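Epidermin leader peptide processing serine protease EpiP (Staphylococcus aureus subsp. aureus, PDB 3QFH) probably cleaves the leader peptide from the precursor of the lantibiotic epidermin, acting as a subtilisin-like serine endopeptidase. Local coordinates at residues N232-N244 and Q294-P307. Numbering follows the deposited sequence.
Sequences NISVGSYIILDKN and QREYQGNGEVKDVP
Tyr238, Ile240 and Arg295 bury the most surface where strand 237-241 pairs with strand 302-306 in a two-stranded antiparallel sheet. Gln294 lays its CB over one face of the Tyr238 ring, 4.0 Å from the ring centroid, a CH-pi contact; Asp305 OD1 lies over the opposite face, while OD2 is hydrogen-bonded to Tyr335 OH. A tyrosine suits this place because its ring is sandwiched between these side chains while its OH bonds to Asp281 and Asn330. Beta-branched Ile240 serves two flat groups: CG2, anti to the backbone N, is held over the Tyr297 ring face, and the longer arm brings Ile240 CD1 to Tyr297 CD1 at 3.3 Å and over the Arg295 guanidinium, 3.9 Å above its plane. A long arginine offers an apolar stem to Tyr238 CB, and bends at chi2 and chi3 (-67° and -62°) fold it back so that Arg295 NH2 donates to Tyr238 O at 2.7 Å, tilted from the carbonyl plane; its NH1 forms a salt bridge with Glu253. Between the strands, Ile239 N bonds to Lys304 O and Lys304 N to Ile239 O, 2.9 Å each. On the other side, Ile239 CG2 presses on Val306 CG1 at 3.5 Å, a tight fit of branched side chains. This side rests on helices 213-225 and 254-269, through Leu213, Tyr257 and Leu260. Strand 230-233 of the parallel central sheet leads through a short loop into strand 237-241, which pairs with 302-306 outside that sheet.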
loop_
_atom_site.group_PDB
_atom_site.type_symbol
_atom_site.label_atom_id
_atom_site.label_comp_id
_atom_site.label_asym_id
_atom_site.label_seq_id
_atom_site.Cartn_x
_atom_site.Cartn_y
_atom_site.Cartn_z
ATOM N N ASN A 232 -2.082 -4.242 2.717
ATOM C CA ASN A 232 -2.173 -2.781 2.554
ATOM C C ASN A 232 -0.931 -2.218 1.886
ATOM O O ASN A 232 0.175 -2.377 2.397
ATOM C CB ASN A 232 -2.370 -2.138 3.940
ATOM C CG ASN A 232 -2.645 -0.661 3.879
ATOM O OD1 ASN A 232 -3.807 -0.238 3.862
ATOM N ND2 ASN A 232 -1.589 0.141 3.803
ATOM N N ILE A 233 -1.116 -1.570 0.743
ATOM C CA ILE A 233 -0.005 -0.950 0.006
ATOM C C ILE A 233 -0.275 0.545 -0.096
ATOM O O ILE A 233 -1.154 1.001 -0.836
ATOM C CB ILE A 233 0.178 -1.555 -1.394
ATOM C CG1 ILE A 233 0.168 -3.077 -1.329
ATOM C CG2 ILE A 233 1.488 -1.098 -2.007
ATOM C CD1 ILE A 233 0.256 -3.736 -2.696
ATOM N N SER A 234 0.463 1.315 0.690
ATOM C CA SER A 234 0.316 2.753 0.688
ATOM C C SER A 234 1.263 3.400 -0.349
ATOM O O SER A 234 1.080 4.559 -0.720
ATOM C CB SER A 234 0.476 3.306 2.126
ATOM O OG SER A 234 -0.674 2.968 2.959
ATOM N N VAL A 235 2.227 2.637 -0.868
ATOM C CA VAL A 235 3.179 3.160 -1.865
ATOM C C VAL A 235 2.626 3.136 -3.281
ATOM O O VAL A 235 2.030 2.151 -3.734
ATOM C CB VAL A 235 4.544 2.391 -1.890
ATOM C CG1 VAL A 235 4.360 0.945 -2.341
ATOM C CG2 VAL A 235 5.537 3.088 -2.816
ATOM N N GLY A 236 2.842 4.237 -3.979
ATOM C CA GLY A 236 2.431 4.370 -5.346
ATOM C C GLY A 236 3.658 4.699 -6.160
ATOM O O GLY A 236 4.735 4.945 -5.612
ATOM N N SER A 237 3.503 4.678 -7.468
ATOM C CA SER A 237 4.580 5.044 -8.352
ATOM C C SER A 237 3.996 5.202 -9.729
ATOM O O SER A 237 3.025 4.530 -10.090
ATOM C CB SER A 237 5.657 3.963 -8.397
ATOM O OG SER A 237 5.177 2.841 -9.104
ATOM N N TYR A 238 4.578 6.099 -10.500
ATOM C CA TYR A 238 4.150 6.291 -11.851
ATOM C C TYR A 238 5.149 5.512 -12.664
ATOM O O TYR A 238 6.356 5.773 -12.604
ATOM C CB TYR A 238 4.104 7.760 -12.208
ATOM C CG TYR A 238 3.068 8.484 -11.405
ATOM C CD1 TYR A 238 1.741 8.480 -11.799
ATOM C CD2 TYR A 238 3.405 9.149 -10.234
ATOM C CE1 TYR A 238 0.774 9.126 -11.065
ATOM C CE2 TYR A 238 2.436 9.809 -9.491
ATOM C CZ TYR A 238 1.118 9.789 -9.917
ATOM O OH TYR A 238 0.139 10.430 -9.194
ATOM N N ILE A 239 4.638 4.541 -13.407
ATOM C CA ILE A 239 5.470 3.642 -14.163
ATOM C C ILE A 239 5.254 3.845 -15.657
ATOM O O ILE A 239 4.142 4.131 -16.100
ATOM C CB ILE A 239 5.152 2.184 -13.732
ATOM C CG1 ILE A 239 6.229 1.215 -14.195
ATOM C CG2 ILE A 239 3.751 1.760 -14.196
ATOM C CD1 ILE A 239 6.060 -0.160 -13.618
ATOM N N ILE A 240 6.340 3.726 -16.419
ATOM C CA ILE A 240 6.295 3.838 -17.866
ATOM C C ILE A 240 6.260 2.437 -18.470
ATOM O O ILE A 240 7.060 1.574 -18.098
ATOM C CB ILE A 240 7.542 4.595 -18.424
ATOM C CG1 ILE A 240 7.640 6.000 -17.821
ATOM C CG2 ILE A 240 7.477 4.676 -19.933
ATOM C CD1 ILE A 240 8.909 6.742 -18.175
ATOM N N LEU A 241 5.311 2.201 -19.366
ATOM C CA LEU A 241 5.226 0.928 -20.075
ATOM C C LEU A 241 4.805 1.229 -21.493
ATOM O O LEU A 241 4.040 2.167 -21.737
ATOM C CB LEU A 241 4.265 -0.065 -19.429
ATOM C CG LEU A 241 2.773 0.230 -19.461
ATOM C CD1 LEU A 241 1.983 -1.019 -19.093
ATOM C CD2 LEU A 241 2.453 1.396 -18.535
ATOM N N ASP A 242 5.294 0.416 -22.419
ATOM C CA ASP A 242 5.055 0.632 -23.828
ATOM C C ASP A 242 4.596 -0.640 -24.539
ATOM O O ASP A 242 5.415 -1.419 -25.026
ATOM C CB ASP A 242 6.350 1.145 -24.441
ATOM C CG ASP A 242 6.175 1.627 -25.849
ATOM O OD1 ASP A 242 7.186 2.058 -26.435
ATOM O OD2 ASP A 242 5.038 1.578 -26.368
ATOM N N LYS A 243 3.280 -0.816 -24.643
ATOM C CA LYS A 243 2.697 -2.017 -25.270
ATOM C C LYS A 243 2.979 -2.185 -26.769
ATOM O O LYS A 243 2.749 -3.255 -27.321
ATOM C CB LYS A 243 1.191 -2.081 -24.993
ATOM C CG LYS A 243 0.881 -2.192 -23.502
ATOM C CD LYS A 243 -0.583 -2.495 -23.205
ATOM C CE LYS A 243 -0.802 -2.627 -21.699
ATOM N NZ LYS A 243 -2.191 -3.030 -21.340
ATOM N N ASN A 244 3.493 -1.142 -27.416
ATOM C CA ASN A 244 3.827 -1.197 -28.847
ATOM C C ASN A 244 5.189 -1.838 -29.124
ATOM O O ASN A 244 5.516 -2.142 -30.273
ATOM C CB ASN A 244 3.804 0.213 -29.440
ATOM C CG ASN A 244 2.454 0.892 -29.266
ATOM O OD1 ASN A 244 1.405 0.271 -29.451
ATOM N ND2 ASN A 244 2.478 2.177 -28.908
ATOM N N GLN A 294 4.038 13.478 -14.870
ATOM C CA GLN A 294 4.590 13.055 -13.578
ATOM C C GLN A 294 5.985 12.437 -13.723
ATOM O O GLN A 294 6.762 12.419 -12.765
ATOM C CB GLN A 294 3.651 12.071 -12.863
ATOM C CG GLN A 294 2.251 12.615 -12.652
ATOM C CD GLN A 294 2.264 13.989 -12.006
ATOM O OE1 GLN A 294 2.981 14.225 -11.035
ATOM N NE2 GLN A 294 1.470 14.902 -12.548
ATOM N N ARG A 295 6.292 11.914 -14.907
ATOM C CA ARG A 295 7.613 11.347 -15.182
ATOM C C ARG A 295 8.356 12.174 -16.229
ATOM O O ARG A 295 9.410 11.751 -16.712
ATOM C CB ARG A 295 7.496 9.898 -15.685
ATOM C CG ARG A 295 7.011 8.911 -14.663
ATOM C CD ARG A 295 8.008 8.701 -13.510
ATOM N NE ARG A 295 9.293 8.150 -13.948
ATOM C CZ ARG A 295 9.519 6.866 -14.238
ATOM N NH1 ARG A 295 10.732 6.472 -14.610
ATOM N NH2 ARG A 295 8.546 5.970 -14.167
ATOM N N GLU A 296 7.814 13.344 -16.574
ATOM C CA GLU A 296 8.406 14.204 -17.601
ATOM C C GLU A 296 8.744 13.325 -18.806
ATOM O O GLU A 296 9.855 13.361 -19.333
ATOM C CB GLU A 296 9.663 14.901 -17.065
ATOM C CG GLU A 296 9.450 15.651 -15.740
ATOM C CD GLU A 296 10.711 16.341 -15.240
ATOM O OE1 GLU A 296 11.748 16.272 -15.932
ATOM O OE2 GLU A 296 10.663 16.960 -14.153
ATOM N N TYR A 297 7.761 12.540 -19.231
ATOM C CA TYR A 297 7.943 11.569 -20.295
ATOM C C TYR A 297 7.397 12.032 -21.643
ATOM O O TYR A 297 6.232 12.421 -21.739
ATOM C CB TYR A 297 7.257 10.278 -19.860
ATOM C CG TYR A 297 7.300 9.160 -20.858
ATOM C CD1 TYR A 297 8.434 8.366 -20.991
ATOM C CD2 TYR A 297 6.190 8.864 -21.643
ATOM C CE1 TYR A 297 8.471 7.322 -21.898
ATOM C CE2 TYR A 297 6.216 7.824 -22.546
ATOM C CZ TYR A 297 7.358 7.052 -22.670
ATOM O OH TYR A 297 7.390 6.013 -23.567
ATOM N N GLN A 298 8.243 11.972 -22.678
ATOM C CA GLN A 298 7.858 12.377 -24.046
ATOM C C GLN A 298 7.898 11.228 -25.076
ATOM O O GLN A 298 7.925 11.482 -26.278
ATOM C CB GLN A 298 8.733 13.545 -24.560
ATOM C CG GLN A 298 8.597 14.880 -23.802
ATOM C CD GLN A 298 9.476 14.974 -22.562
ATOM O OE1 GLN A 298 10.637 14.552 -22.571
ATOM N NE2 GLN A 298 8.937 15.571 -21.499
ATOM N N GLY A 299 7.892 9.977 -24.617
ATOM C CA GLY A 299 7.900 8.821 -25.529
ATOM C C GLY A 299 6.515 8.534 -26.094
ATOM O O GLY A 299 5.645 9.403 -26.056
ATOM N N ASN A 300 6.306 7.312 -26.599
ATOM C CA ASN A 300 5.014 6.903 -27.199
ATOM C C ASN A 300 4.569 5.439 -26.976
ATOM O O ASN A 300 4.463 4.692 -27.948
ATOM C CB ASN A 300 5.057 7.156 -28.719
ATOM C CG ASN A 300 4.823 8.609 -29.084
ATOM O OD1 ASN A 300 3.776 9.179 -28.768
ATOM N ND2 ASN A 300 5.774 9.199 -29.796
ATOM N N GLY A 301 4.311 5.003 -25.739
ATOM C CA GLY A 301 4.454 5.802 -24.533
ATOM C C GLY A 301 3.213 5.938 -23.658
ATOM O O GLY A 301 2.264 6.610 -24.036
ATOM N N GLU A 302 3.211 5.291 -22.494
ATOM C CA GLU A 302 2.116 5.454 -21.513
ATOM C C GLU A 302 2.605 5.358 -20.075
ATOM O O GLU A 302 3.437 4.516 -19.747
ATOM C CB GLU A 302 0.963 4.461 -21.716
ATOM C CG GLU A 302 0.002 4.815 -22.856
ATOM C CD GLU A 302 -1.387 4.170 -22.698
ATOM O OE1 GLU A 302 -1.718 3.680 -21.587
ATOM O OE2 GLU A 302 -2.161 4.183 -23.683
ATOM N N VAL A 303 2.076 6.235 -19.227
ATOM C CA VAL A 303 2.409 6.254 -17.816
ATOM C C VAL A 303 1.194 5.797 -17.003
ATOM O O VAL A 303 0.072 6.195 -17.296
ATOM C CB VAL A 303 2.830 7.657 -17.371
ATOM C CG1 VAL A 303 3.044 7.700 -15.879
ATOM C CG2 VAL A 303 4.096 8.078 -18.106
ATOM N N LYS A 304 1.416 4.963 -15.996
ATOM C CA LYS A 304 0.319 4.476 -15.151
ATOM C C LYS A 304 0.616 4.635 -13.670
ATOM O O LYS A 304 1.766 4.526 -13.243
ATOM C CB LYS A 304 0.014 3.008 -15.436
ATOM C CG LYS A 304 -0.515 2.732 -16.831
ATOM C CD LYS A 304 -1.249 1.395 -16.908
ATOM C CE LYS A 304 -2.576 1.434 -16.134
ATOM N NZ LYS A 304 -3.310 0.139 -16.145
ATOM N N ASP A 305 -0.433 4.902 -12.896
ATOM C CA ASP A 305 -0.329 5.030 -11.452
ATOM C C ASP A 305 -0.500 3.605 -10.918
ATOM O O ASP A 305 -1.580 3.048 -11.028
ATOM C CB ASP A 305 -1.434 5.969 -10.948
ATOM C CG ASP A 305 -1.369 6.235 -9.451
ATOM O OD1 ASP A 305 -0.380 5.848 -8.803
ATOM O OD2 ASP A 305 -2.327 6.852 -8.920
ATOM N N VAL A 306 0.563 3.010 -10.370
ATOM C CA VAL A 306 0.504 1.624 -9.906
ATOM C C VAL A 306 0.947 1.460 -8.445
ATOM O O VAL A 306 1.783 2.204 -7.949
ATOM C CB VAL A 306 1.334 0.690 -10.814
ATOM C CG1 VAL A 306 0.999 0.949 -12.275
ATOM C CG2 VAL A 306 2.812 0.851 -10.577
ATOM N N PRO A 307 0.383 0.472 -7.744
ATOM C CA PRO A 307 -0.596 -0.498 -8.209
ATOM C C PRO A 307 -2.061 -0.030 -8.182
ATOM O O PRO A 307 -2.949 -0.826 -8.474
ATOM C CB PRO A 307 -0.407 -1.658 -7.226
ATOM C CG PRO A 307 -0.028 -0.984 -5.947
ATOM C CD PRO A 307 0.772 0.232 -6.338
#